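Local structure of thymidine kinase (Equid herpesvirus 4, 1P73) at residues G14-G19 against A191-V196; T164-E169 against D289-P294. The protein probably transfers the gamma-phosphate of ATP to thymidine, giving dTMP for viral DNA replication, and works as a homodimer. All coordinates share one frame; numbering follows the deposited sequence.

Overall arrangement
Both contacts flank the same bound bisubstrate ligand, 4TA, which joins adenosine to deoxythymidine through four phosphates. Interaction 1 sets the loop 14-19 against helix 187-208 beside the phosphates and the thymidine sugar; interaction 2 joins the ends of strands 159-165 and 283-289, and its 289-294 loop reaches the adenine. Their centres lie 11 Å apart, and the segments alternate along the chain. Arg194 of interaction 1 links the two directly, its NH2 lying 2.7 Å from Leu166 O in a probable hydrogen bond. Packing adds two more joins: Ile18 CG2 rests 3.5 Å from Thr164 OG1, at the end of strand 159-165, and Gly19 O lies 3.4 Å from Leu290 CD1, at the start of the 289-294 loop.

Interaction 1: residues G14-G19 against A191-V196; sequences GVYGIG and ATLRNV. With 4TA (p1-(5'-adenosyl)p4-(5'-(2'-deoxy-thymidyl))tetraphosphate), chain N.
Val15 makes the main apolar contact with the helix, straddling the bases of Leu193 and Arg194 with its two methyls. CG1, anti to the backbone N (chi1 -170°), faces Leu193 CB at 4.1 Å. CG2 reaches the chain of Arg194, 3.6 Å from its CG, and also lies near Leu193 O. Further along Leu193, CD1 meets Tyr16 CE2 at 3.9 Å, the two side chains crossing at about a right angle. Ile18 CD1 makes a looser approach to Arg194 NH1.

No hydrogen bond joins the two segments; the polar ends turn to other partners. Arg194, bent at chi3 (61°), gives NH2 to Leu166 O and NH1 to His171 ND1, which ties helix 187-208 to the start of helix 168-177.

The same loop also holds the ligand. One face of the Tyr16 ring lies against the deoxyribose of 4TA, with O3B 4.0 Å above the plane and over its centre. The Gly17 N-H points almost straight at the oxygen bridging PB and PC, N to 4TA OBC being 3.2 Å with an angle of 170° at the hydrogen. Gly19 CA packs 3.4 Å from 4TA C8A, against the adenine. These residues belong to the ATP-binding P-loop (Walker A motif), which wraps the phosphates between strand 5-13 and helix 20-29.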
ATOM      1  N   GLY B  14       5.332   3.481  18.946  1.00 29.31           N
ATOM      2  CA  GLY B  14       6.635   3.416  19.587  1.00 29.62           C
ATOM      3  C   GLY B  14       7.304   2.063  19.488  1.00 29.81           C
ATOM      4  O   GLY B  14       6.840   1.188  18.761  1.00 29.99           O
ATOM      5  N   VAL B  15       8.415   1.902  20.201  1.00 30.06           N
ATOM      6  CA  VAL B  15       9.091   0.609  20.307  1.00 30.60           C
ATOM      7  C   VAL B  15       8.291  -0.320  21.210  1.00 30.94           C
ATOM      8  O   VAL B  15       7.731   0.115  22.212  1.00 31.07           O
ATOM      9  CB  VAL B  15      10.484   0.742  20.927  1.00 30.18           C
ATOM     10  CG1 VAL B  15      11.239  -0.547  20.812  1.00 29.92           C
ATOM     11  CG2 VAL B  15      11.247   1.847  20.261  1.00 31.10           C
ATOM     12  N   TYR B  16       8.259  -1.603  20.870  1.00 31.36           N
ATOM     13  CA  TYR B  16       7.561  -2.573  21.692  1.00 31.51           C
ATOM     14  C   TYR B  16       8.173  -2.716  23.088  1.00 31.79           C
ATOM     15  O   TYR B  16       9.374  -2.468  23.291  1.00 31.67           O
ATOM     16  CB  TYR B  16       7.493  -3.919  20.979  1.00 31.58           C
ATOM     17  CG  TYR B  16       8.819  -4.577  20.711  1.00 32.41           C
ATOM     18  CD1 TYR B  16       9.408  -5.421  21.660  1.00 33.23           C
ATOM     19  CD2 TYR B  16       9.477  -4.390  19.492  1.00 33.45           C
ATOM     20  CE1 TYR B  16      10.624  -6.041  21.413  1.00 33.62           C
ATOM     21  CE2 TYR B  16      10.695  -5.010  19.231  1.00 33.89           C
ATOM     22  CZ  TYR B  16      11.262  -5.835  20.195  1.00 34.85           C
ATOM     23  OH  TYR B  16      12.469  -6.456  19.942  1.00 36.70           O
ATOM     24  N   GLY B  17       7.331  -3.116  24.039  1.00 31.87           N
ATOM     25  CA  GLY B  17       7.737  -3.318  25.420  1.00 32.05           C
ATOM     26  C   GLY B  17       7.851  -2.055  26.270  1.00 32.13           C
ATOM     27  O   GLY B  17       8.452  -2.085  27.346  1.00 32.26           O
ATOM     28  N   ILE B  18       7.291  -0.946  25.795  1.00 31.89           N
ATOM     29  CA  ILE B  18       7.342   0.303  26.545  1.00 31.64           C
ATOM     30  C   ILE B  18       6.129   0.462  27.466  1.00 31.69           C
ATOM     31  O   ILE B  18       6.245   1.029  28.541  1.00 31.84           O
ATOM     32  CB  ILE B  18       7.510   1.497  25.589  1.00 31.38           C
ATOM     33  CG1 ILE B  18       8.991   1.723  25.306  1.00 31.75           C
ATOM     34  CG2 ILE B  18       6.887   2.766  26.159  1.00 31.46           C
ATOM     35  CD1 ILE B  18       9.295   2.927  24.410  1.00 32.31           C
ATOM     36  N   GLY B  19       4.977  -0.053  27.042  1.00 31.92           N
ATOM     37  CA  GLY B  19       3.733   0.073  27.787  1.00 31.62           C
ATOM     38  C   GLY B  19       2.604   0.702  26.985  1.00 31.74           C
ATOM     39  O   GLY B  19       1.750   1.414  27.528  1.00 31.75           O
ATOM     40  N   ALA B 191      17.679  -0.536  20.359  1.00 27.39           N
ATOM     41  CA  ALA B 191      18.459   0.683  20.194  1.00 26.12           C
ATOM     42  C   ALA B 191      18.210   1.340  18.829  1.00 25.64           C
ATOM     43  O   ALA B 191      18.030   2.564  18.765  1.00 25.09           O
ATOM     44  CB  ALA B 191      19.921   0.393  20.395  1.00 26.02           C
ATOM     45  N   THR B 192      18.190   0.528  17.761  1.00 24.97           N
ATOM     46  CA  THR B 192      17.886   1.004  16.396  1.00 24.53           C
ATOM     47  C   THR B 192      16.434   1.468  16.246  1.00 23.81           C
ATOM     48  O   THR B 192      16.162   2.539  15.686  1.00 23.76           O
ATOM     49  CB  THR B 192      18.240  -0.068  15.337  1.00 24.76           C
ATOM     50  OG1 THR B 192      19.651  -0.282  15.347  1.00 25.20           O
ATOM     51  CG2 THR B 192      18.019   0.450  13.917  1.00 24.73           C
ATOM     52  N   LEU B 193      15.513   0.676  16.779  1.00 23.20           N
ATOM     53  CA  LEU B 193      14.097   1.032  16.806  1.00 22.65           C
ATOM     54  C   LEU B 193      13.807   2.299  17.624  1.00 22.47           C
ATOM     55  O   LEU B 193      12.928   3.090  17.268  1.00 21.89           O
ATOM     56  CB  LEU B 193      13.273  -0.147  17.313  1.00 22.34           C
ATOM     57  CG  LEU B 193      12.852  -1.092  16.193  1.00 22.40           C
ATOM     58  CD1 LEU B 193      12.306  -2.391  16.762  1.00 21.19           C
ATOM     59  CD2 LEU B 193      11.832  -0.408  15.257  1.00 22.59           C
ATOM     60  N   ARG B 194      14.557   2.500  18.709  1.00 22.62           N
ATOM     61  CA  ARG B 194      14.413   3.721  19.507  1.00 22.67           C
ATOM     62  C   ARG B 194      14.832   4.961  18.728  1.00 23.09           C
ATOM     63  O   ARG B 194      14.146   5.970  18.787  1.00 23.22           O
ATOM     64  CB  ARG B 194      15.123   3.613  20.854  1.00 22.23           C
ATOM     65  CG  ARG B 194      14.393   2.691  21.850  1.00 21.56           C
ATOM     66  CD  ARG B 194      15.177   2.322  23.098  1.00 21.13           C
ATOM     67  NE  ARG B 194      15.490   3.533  23.847  1.00 23.49           N
ATOM     68  CZ  ARG B 194      14.756   4.032  24.832  1.00 23.37           C
ATOM     69  NH1 ARG B 194      13.648   3.422  25.253  1.00 23.22           N
ATOM     70  NH2 ARG B 194      15.136   5.159  25.405  1.00 23.44           N
ATOM     71  N   ASN B 195      15.907   4.869  17.950  1.00 23.91           N
ATOM     72  CA  ASN B 195      16.361   6.006  17.142  1.00 24.75           C
ATOM     73  C   ASN B 195      15.421   6.305  15.984  1.00 25.58           C
ATOM     74  O   ASN B 195      15.135   7.470  15.679  1.00 26.14           O
ATOM     75  CB  ASN B 195      17.766   5.765  16.582  1.00 24.74           C
ATOM     76  CG  ASN B 195      18.839   5.811  17.645  1.00 24.22           C
ATOM     77  OD1 ASN B 195      18.723   6.534  18.625  1.00 24.77           O
ATOM     78  ND2 ASN B 195      19.894   5.038  17.449  1.00 22.96           N
ATOM     79  N   VAL B 196      14.953   5.244  15.327  1.00 25.98           N
ATOM     80  CA  VAL B 196      14.036   5.376  14.196  1.00 25.90           C
ATOM     81  C   VAL B 196      12.778   6.160  14.610  1.00 26.19           C
ATOM     82  O   VAL B 196      12.298   7.016  13.860  1.00 26.21           O
ATOM     83  CB  VAL B 196      13.699   3.976  13.600  1.00 25.93           C
ATOM     84  CG1 VAL B 196      12.460   4.015  12.733  1.00 25.53           C
ATOM     85  CG2 VAL B 196      14.896   3.421  12.816  1.00 25.22           C
TER
HETATM   86  C5M 4TA N 802       4.277  -3.462  13.833  1.00 54.15           C
HETATM   87  C5  4TA N 802       5.383  -4.472  13.767  1.00 54.67           C
HETATM   88  C6  4TA N 802       5.635  -5.311  14.847  1.00 56.02           C
HETATM   89  N1  4TA N 802       6.636  -6.213  14.782  1.00 57.10           N
HETATM   90  C1B 4TA N 802       6.900  -7.116  15.913  1.00 57.70           C
HETATM   91  C2B 4TA N 802       7.686  -6.489  17.057  1.00 57.94           C
HETATM   92  C3B 4TA N 802       7.206  -7.247  18.289  1.00 58.78           C
HETATM   93  O3B 4TA N 802       8.150  -8.225  18.724  1.00 58.48           O
HETATM   94  C4B 4TA N 802       5.913  -7.940  17.871  1.00 59.09           C
HETATM   95  C5B 4TA N 802       4.724  -7.499  18.718  1.00 59.13           C
HETATM   96  O5' 4TA N 802       4.691  -6.073  18.851  1.00 59.48           O
HETATM   97  PD  4TA N 802       3.850  -5.384  20.050  1.00 59.68           P
HETATM   98  O2D 4TA N 802       3.933  -3.868  19.925  1.00 57.70           O
HETATM   99  O1D 4TA N 802       2.520  -6.100  20.068  1.00 59.57           O
HETATM  100  OCD 4TA N 802       4.662  -5.866  21.366  1.00 58.46           O
HETATM  101  PC  4TA N 802       4.226  -5.510  22.884  1.00 57.88           P
HETATM  102  O1C 4TA N 802       2.769  -5.882  23.081  1.00 58.78           O
HETATM  103  O2C 4TA N 802       5.272  -6.167  23.757  1.00 58.34           O
HETATM  104  OBC 4TA N 802       4.407  -3.891  22.982  1.00 55.48           O
HETATM  105  PB  4TA N 802       3.552  -2.877  23.905  1.00 51.69           P
HETATM  106  O2B 4TA N 802       2.106  -3.037  23.557  1.00 52.40           O
HETATM  107  O1B 4TA N 802       4.224  -1.528  23.919  1.00 51.52           O
HETATM  108  OAB 4TA N 802       3.781  -3.408  25.382  1.00 56.94           O
HETATM  109  PA  4TA N 802       2.627  -3.687  26.474  1.00 61.61           P
HETATM  110  O1A 4TA N 802       1.542  -2.634  26.490  1.00 60.51           O
HETATM  111  O2A 4TA N 802       2.265  -5.162  26.370  1.00 61.95           O
HETATM  112  OA  4TA N 802       3.560  -3.458  27.772  1.00 62.75           O
HETATM  113  C5' 4TA N 802       4.902  -3.975  27.778  1.00 63.57           C
HETATM  114  C4' 4TA N 802       5.195  -4.855  28.998  1.00 64.10           C
HETATM  115  O1' 4TA N 802       5.475  -4.040  30.145  1.00 64.15           O
HETATM  116  C1' 4TA N 802       4.394  -4.069  31.084  1.00 64.44           C
HETATM  117  C2' 4TA N 802       3.329  -5.005  30.507  1.00 64.73           C
HETATM  118  O2' 4TA N 802       2.756  -5.856  31.491  1.00 64.98           O
HETATM  119  C3' 4TA N 802       4.035  -5.760  29.384  1.00 64.57           C
HETATM  120  O3' 4TA N 802       4.574  -6.999  29.825  1.00 64.76           O
HETATM  121  N9A 4TA N 802       3.844  -2.695  31.218  1.00 63.81           N
HETATM  122  C8A 4TA N 802       3.026  -1.930  30.445  1.00 63.66           C
HETATM  123  N7A 4TA N 802       2.812  -0.695  31.021  1.00 63.79           N
HETATM  124  C5A 4TA N 802       3.554  -0.755  32.194  1.00 63.21           C
HETATM  125  C4A 4TA N 802       4.160  -1.959  32.281  1.00 63.59           C
HETATM  126  N3A 4TA N 802       4.955  -2.297  33.335  1.00 63.55           N
HETATM  127  C2A 4TA N 802       5.144  -1.402  34.327  1.00 62.91           C
HETATM  128  N1A 4TA N 802       4.551  -0.188  34.270  1.00 63.00           N
HETATM  129  C6A 4TA N 802       3.752   0.159  33.218  1.00 62.58           C
HETATM  130  N6A 4TA N 802       3.151   1.375  33.144  1.00 60.26           N
HETATM  131  O4' 4TA N 802       5.693  -7.629  16.489  1.00 58.82           O
HETATM  132  C2  4TA N 802       7.435  -6.330  13.600  1.00 57.73           C
HETATM  133  O2  4TA N 802       8.365  -7.180  13.537  1.00 58.82           O
HETATM  134  N3  4TA N 802       7.217  -5.525  12.520  1.00 56.29           N
HETATM  135  C4  4TA N 802       6.229  -4.602  12.549  1.00 55.26           C
HETATM  136  O4  4TA N 802       6.035  -3.877  11.556  1.00 54.55           O

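Interaction 2: residues T164-E169 against D289-P294; sequences TTLNVE and DLSGTP. With 4TA (p1-(5'-adenosyl)p4-(5'-(2'-deoxy-thymidyl))tetraphosphate), chain N.
Thr165 and Asp289 form a parallel beta bridge, pairing the ends of strands 159-165 and 283-289 in the central sheet of this P-loop kinase fold. Their side chains project from the same face of the sheet. Thr165 OG1, set between its backbone N and carbonyl carbon (chi1 61°), leans over the neighbouring strand to within 3.5 Å of Asp289 CA and makes a weak hydrogen bond with Ala288 O. The bridge itself is closed by Leu290 N, which donates to Thr165 O at 3.0 Å. That carbonyl also receives a CA-H...O contact from Asp289.

Leu290 and Thr164 meet obliquely nearer the P-loop: Leu290 CD1 sits 3.9 Å from Thr164 CB and almost as close to its CG2 methyl. Thr164 OG1 is engaged with Asp13 O, leaving the carbon side of the residue to meet the leucine. Leu290 also packs on Ile18 and on Thr23 of helix 20-29.

Leu166 approaches with the end of its chain. With CG anti to the backbone N (chi1 -173°), the chain carries CD1 over the flat face of the peptide joining Leu290 to Ser291, 3.8 Å from Ser291 N. Beyond it, Asn167 ND2 comes only loosely up to Ser291 OG, while its OD1 caps the next helix through a weak bond to Glu170 N. The 289-294 loop then turns back to the nucleotide: CD of Pro294 lies 3.8 Å from the adenine amino nitrogen N6A, and N6A donates a weak hydrogen bond to Gly292 O at 3.4 Å.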
ATOM      1  N   THR B 164       5.420   7.006  22.089  1.00 28.06           N
ATOM      2  CA  THR B 164       5.692   6.738  23.490  1.00 28.72           C
ATOM      3  C   THR B 164       7.207   6.727  23.711  1.00 29.35           C
ATOM      4  O   THR B 164       7.956   6.189  22.890  1.00 29.42           O
ATOM      5  CB  THR B 164       5.049   5.428  23.918  1.00 28.29           C
ATOM      6  OG1 THR B 164       5.686   4.343  23.241  1.00 28.27           O
ATOM      7  CG2 THR B 164       3.631   5.364  23.410  1.00 28.87           C
ATOM      8  N   THR B 165       7.643   7.367  24.793  1.00 29.81           N
ATOM      9  CA  THR B 165       9.048   7.414  25.159  1.00 30.60           C
ATOM     10  C   THR B 165       9.233   6.826  26.551  1.00 30.98           C
ATOM     11  O   THR B 165       8.289   6.755  27.347  1.00 30.75           O
ATOM     12  CB  THR B 165       9.622   8.865  25.109  1.00 30.62           C
ATOM     13  OG1 THR B 165       8.913   9.704  26.034  1.00 31.47           O
ATOM     14  CG2 THR B 165       9.392   9.526  23.733  1.00 31.03           C
ATOM     15  N   LEU B 166      10.469   6.427  26.836  1.00 31.36           N
ATOM     16  CA  LEU B 166      10.838   5.801  28.092  1.00 31.75           C
ATOM     17  C   LEU B 166      12.351   5.685  28.074  1.00 32.39           C
ATOM     18  O   LEU B 166      12.960   5.460  27.012  1.00 32.22           O
ATOM     19  CB  LEU B 166      10.193   4.414  28.202  1.00 31.61           C
ATOM     20  CG  LEU B 166      10.276   3.571  29.480  1.00 31.90           C
ATOM     21  CD1 LEU B 166       9.573   4.208  30.682  1.00 31.04           C
ATOM     22  CD2 LEU B 166       9.701   2.181  29.211  1.00 31.56           C
ATOM     23  N   ASN B 167      12.965   5.870  29.238  1.00 32.94           N
ATOM     24  CA  ASN B 167      14.408   5.709  29.358  1.00 33.37           C
ATOM     25  C   ASN B 167      14.759   4.235  29.155  1.00 33.37           C
ATOM     26  O   ASN B 167      13.982   3.358  29.560  1.00 33.13           O
ATOM     27  CB  ASN B 167      14.888   6.247  30.710  1.00 33.49           C
ATOM     28  CG  ASN B 167      14.234   5.541  31.884  1.00 34.54           C
ATOM     29  OD1 ASN B 167      14.800   4.592  32.434  1.00 36.64           O
ATOM     30  ND2 ASN B 167      13.036   5.985  32.265  1.00 34.47           N
ATOM     31  N   VAL B 168      15.900   3.978  28.508  1.00 33.75           N
ATOM     32  CA  VAL B 168      16.335   2.619  28.122  1.00 34.55           C
ATOM     33  C   VAL B 168      16.357   1.604  29.256  1.00 35.15           C
ATOM     34  O   VAL B 168      15.962   0.456  29.071  1.00 35.02           O
ATOM     35  CB  VAL B 168      17.759   2.581  27.523  1.00 34.46           C
ATOM     36  CG1 VAL B 168      17.799   1.681  26.289  1.00 34.47           C
ATOM     37  CG2 VAL B 168      18.296   3.974  27.235  1.00 35.04           C
ATOM     38  N   GLU B 169      16.879   2.035  30.402  1.00 36.22           N
ATOM     39  CA  GLU B 169      16.963   1.236  31.612  1.00 37.22           C
ATOM     40  C   GLU B 169      15.663   0.516  31.897  1.00 37.00           C
ATOM     41  O   GLU B 169      15.632  -0.704  31.993  1.00 36.34           O
ATOM     42  CB  GLU B 169      17.234   2.170  32.780  1.00 38.10           C
ATOM     43  CG  GLU B 169      18.524   1.888  33.512  1.00 41.07           C
ATOM     44  CD  GLU B 169      19.711   2.148  32.633  1.00 44.68           C
ATOM     45  OE1 GLU B 169      20.070   3.336  32.419  1.00 45.87           O
ATOM     46  OE2 GLU B 169      20.260   1.144  32.141  1.00 47.73           O
ATOM     47  N   ASP B 289       5.880  10.295  27.843  1.00 33.67           N
ATOM     48  CA  ASP B 289       6.733   9.488  28.700  1.00 34.05           C
ATOM     49  C   ASP B 289       5.886   8.509  29.517  1.00 33.78           C
ATOM     50  O   ASP B 289       4.979   8.922  30.228  1.00 33.48           O
ATOM     51  CB  ASP B 289       7.533  10.397  29.626  1.00 34.43           C
ATOM     52  CG  ASP B 289       8.372   9.619  30.621  1.00 36.87           C
ATOM     53  OD1 ASP B 289       9.575   9.391  30.343  1.00 38.61           O
ATOM     54  OD2 ASP B 289       7.906   9.190  31.707  1.00 39.07           O
ATOM     55  N   LEU B 290       6.211   7.218  29.424  1.00 33.93           N
ATOM     56  CA  LEU B 290       5.454   6.154  30.089  1.00 33.67           C
ATOM     57  C   LEU B 290       6.112   5.579  31.358  1.00 34.19           C
ATOM     58  O   LEU B 290       5.911   4.411  31.711  1.00 34.51           O
ATOM     59  CB  LEU B 290       5.097   5.054  29.091  1.00 33.34           C
ATOM     60  CG  LEU B 290       4.206   5.447  27.902  1.00 32.77           C
ATOM     61  CD1 LEU B 290       3.588   4.216  27.313  1.00 31.61           C
ATOM     62  CD2 LEU B 290       3.116   6.440  28.284  1.00 32.27           C
ATOM     63  N   SER B 291       6.869   6.432  32.048  1.00 34.55           N
ATOM     64  CA  SER B 291       7.505   6.132  33.337  1.00 34.95           C
ATOM     65  C   SER B 291       6.568   5.675  34.447  1.00 35.00           C
ATOM     66  O   SER B 291       6.983   4.925  35.328  1.00 35.38           O
ATOM     67  CB  SER B 291       8.226   7.379  33.858  1.00 34.82           C
ATOM     68  OG  SER B 291       9.610   7.276  33.639  1.00 36.00           O
ATOM     69  N   GLY B 292       5.331   6.159  34.439  1.00 34.97           N
ATOM     70  CA  GLY B 292       4.436   5.945  35.567  1.00 35.01           C
ATOM     71  C   GLY B 292       3.901   4.534  35.727  1.00 34.84           C
ATOM     72  O   GLY B 292       4.511   3.555  35.307  1.00 35.15           O
ATOM     73  N   THR B 293       2.762   4.439  36.389  1.00 34.59           N
ATOM     74  CA  THR B 293       1.970   3.226  36.407  1.00 34.59           C
ATOM     75  C   THR B 293       1.037   3.333  35.202  1.00 34.26           C
ATOM     76  O   THR B 293       0.969   4.389  34.566  1.00 34.27           O
ATOM     77  CB  THR B 293       1.142   3.143  37.728  1.00 35.06           C
ATOM     78  OG1 THR B 293       0.099   4.136  37.711  1.00 35.63           O
ATOM     79  CG2 THR B 293       1.985   3.529  38.946  1.00 34.69           C
ATOM     80  N   PRO B 294       0.305   2.274  34.879  1.00 34.11           N
ATOM     81  CA  PRO B 294      -0.617   2.326  33.739  1.00 34.26           C
ATOM     82  C   PRO B 294      -1.610   3.503  33.826  1.00 34.54           C
ATOM     83  O   PRO B 294      -1.821   4.200  32.824  1.00 34.59           O
ATOM     84  CB  PRO B 294      -1.335   0.983  33.824  1.00 34.33           C
ATOM     85  CG  PRO B 294      -0.359   0.095  34.531  1.00 34.01           C
ATOM     86  CD  PRO B 294       0.289   0.957  35.544  1.00 33.99           C
TER
HETATM   87  C5M 4TA N 802       4.277  -3.462  13.833  1.00 54.15           C
HETATM   88  C5  4TA N 802       5.383  -4.472  13.767  1.00 54.67           C
HETATM   89  C6  4TA N 802       5.635  -5.311  14.847  1.00 56.02           C
HETATM   90  N1  4TA N 802       6.636  -6.213  14.782  1.00 57.10           N
HETATM   91  C1B 4TA N 802       6.900  -7.116  15.913  1.00 57.70           C
HETATM   92  C2B 4TA N 802       7.686  -6.489  17.057  1.00 57.94           C
HETATM   93  C3B 4TA N 802       7.206  -7.247  18.289  1.00 58.78           C
HETATM   94  O3B 4TA N 802       8.150  -8.225  18.724  1.00 58.48           O
HETATM   95  C4B 4TA N 802       5.913  -7.940  17.871  1.00 59.09           C
HETATM   96  C5B 4TA N 802       4.724  -7.499  18.718  1.00 59.13           C
HETATM   97  O5' 4TA N 802       4.691  -6.073  18.851  1.00 59.48           O
HETATM   98  PD  4TA N 802       3.850  -5.384  20.050  1.00 59.68           P
HETATM   99  O2D 4TA N 802       3.933  -3.868  19.925  1.00 57.70           O
HETATM  100  O1D 4TA N 802       2.520  -6.100  20.068  1.00 59.57           O
HETATM  101  OCD 4TA N 802       4.662  -5.866  21.366  1.00 58.46           O
HETATM  102  PC  4TA N 802       4.226  -5.510  22.884  1.00 57.88           P
HETATM  103  O1C 4TA N 802       2.769  -5.882  23.081  1.00 58.78           O
HETATM  104  O2C 4TA N 802       5.272  -6.167  23.757  1.00 58.34           O
HETATM  105  OBC 4TA N 802       4.407  -3.891  22.982  1.00 55.48           O
HETATM  106  PB  4TA N 802       3.552  -2.877  23.905  1.00 51.69           P
HETATM  107  O2B 4TA N 802       2.106  -3.037  23.557  1.00 52.40           O
HETATM  108  O1B 4TA N 802       4.224  -1.528  23.919  1.00 51.52           O
HETATM  109  OAB 4TA N 802       3.781  -3.408  25.382  1.00 56.94           O
HETATM  110  PA  4TA N 802       2.627  -3.687  26.474  1.00 61.61           P
HETATM  111  O1A 4TA N 802       1.542  -2.634  26.490  1.00 60.51           O
HETATM  112  O2A 4TA N 802       2.265  -5.162  26.370  1.00 61.95           O
HETATM  113  OA  4TA N 802       3.560  -3.458  27.772  1.00 62.75           O
HETATM  114  C5' 4TA N 802       4.902  -3.975  27.778  1.00 63.57           C
HETATM  115  C4' 4TA N 802       5.195  -4.855  28.998  1.00 64.10           C
HETATM  116  O1' 4TA N 802       5.475  -4.040  30.145  1.00 64.15           O
HETATM  117  C1' 4TA N 802       4.394  -4.069  31.084  1.00 64.44           C
HETATM  118  C2' 4TA N 802       3.329  -5.005  30.507  1.00 64.73           C
HETATM  119  O2' 4TA N 802       2.756  -5.856  31.491  1.00 64.98           O
HETATM  120  C3' 4TA N 802       4.035  -5.760  29.384  1.00 64.57           C
HETATM  121  O3' 4TA N 802       4.574  -6.999  29.825  1.00 64.76           O
HETATM  122  N9A 4TA N 802       3.844  -2.695  31.218  1.00 63.81           N
HETATM  123  C8A 4TA N 802       3.026  -1.930  30.445  1.00 63.66           C
HETATM  124  N7A 4TA N 802       2.812  -0.695  31.021  1.00 63.79           N
HETATM  125  C5A 4TA N 802       3.554  -0.755  32.194  1.00 63.21           C
HETATM  126  C4A 4TA N 802       4.160  -1.959  32.281  1.00 63.59           C
HETATM  127  N3A 4TA N 802       4.955  -2.297  33.335  1.00 63.55           N
HETATM  128  C2A 4TA N 802       5.144  -1.402  34.327  1.00 62.91           C
HETATM  129  N1A 4TA N 802       4.551  -0.188  34.270  1.00 63.00           N
HETATM  130  C6A 4TA N 802       3.752   0.159  33.218  1.00 62.58           C
HETATM  131  N6A 4TA N 802       3.151   1.375  33.144  1.00 60.26           N
HETATM  132  O4' 4TA N 802       5.693  -7.629  16.489  1.00 58.82           O
HETATM  133  C2  4TA N 802       7.435  -6.330  13.600  1.00 57.73           C
HETATM  134  O2  4TA N 802       8.365  -7.180  13.537  1.00 58.82           O
HETATM  135  N3  4TA N 802       7.217  -5.525  12.520  1.00 56.29           N
HETATM  136  C4  4TA N 802       6.229  -4.602  12.549  1.00 55.26           C
HETATM  137  O4  4TA N 802       6.035  -3.877  11.556  1.00 54.55           O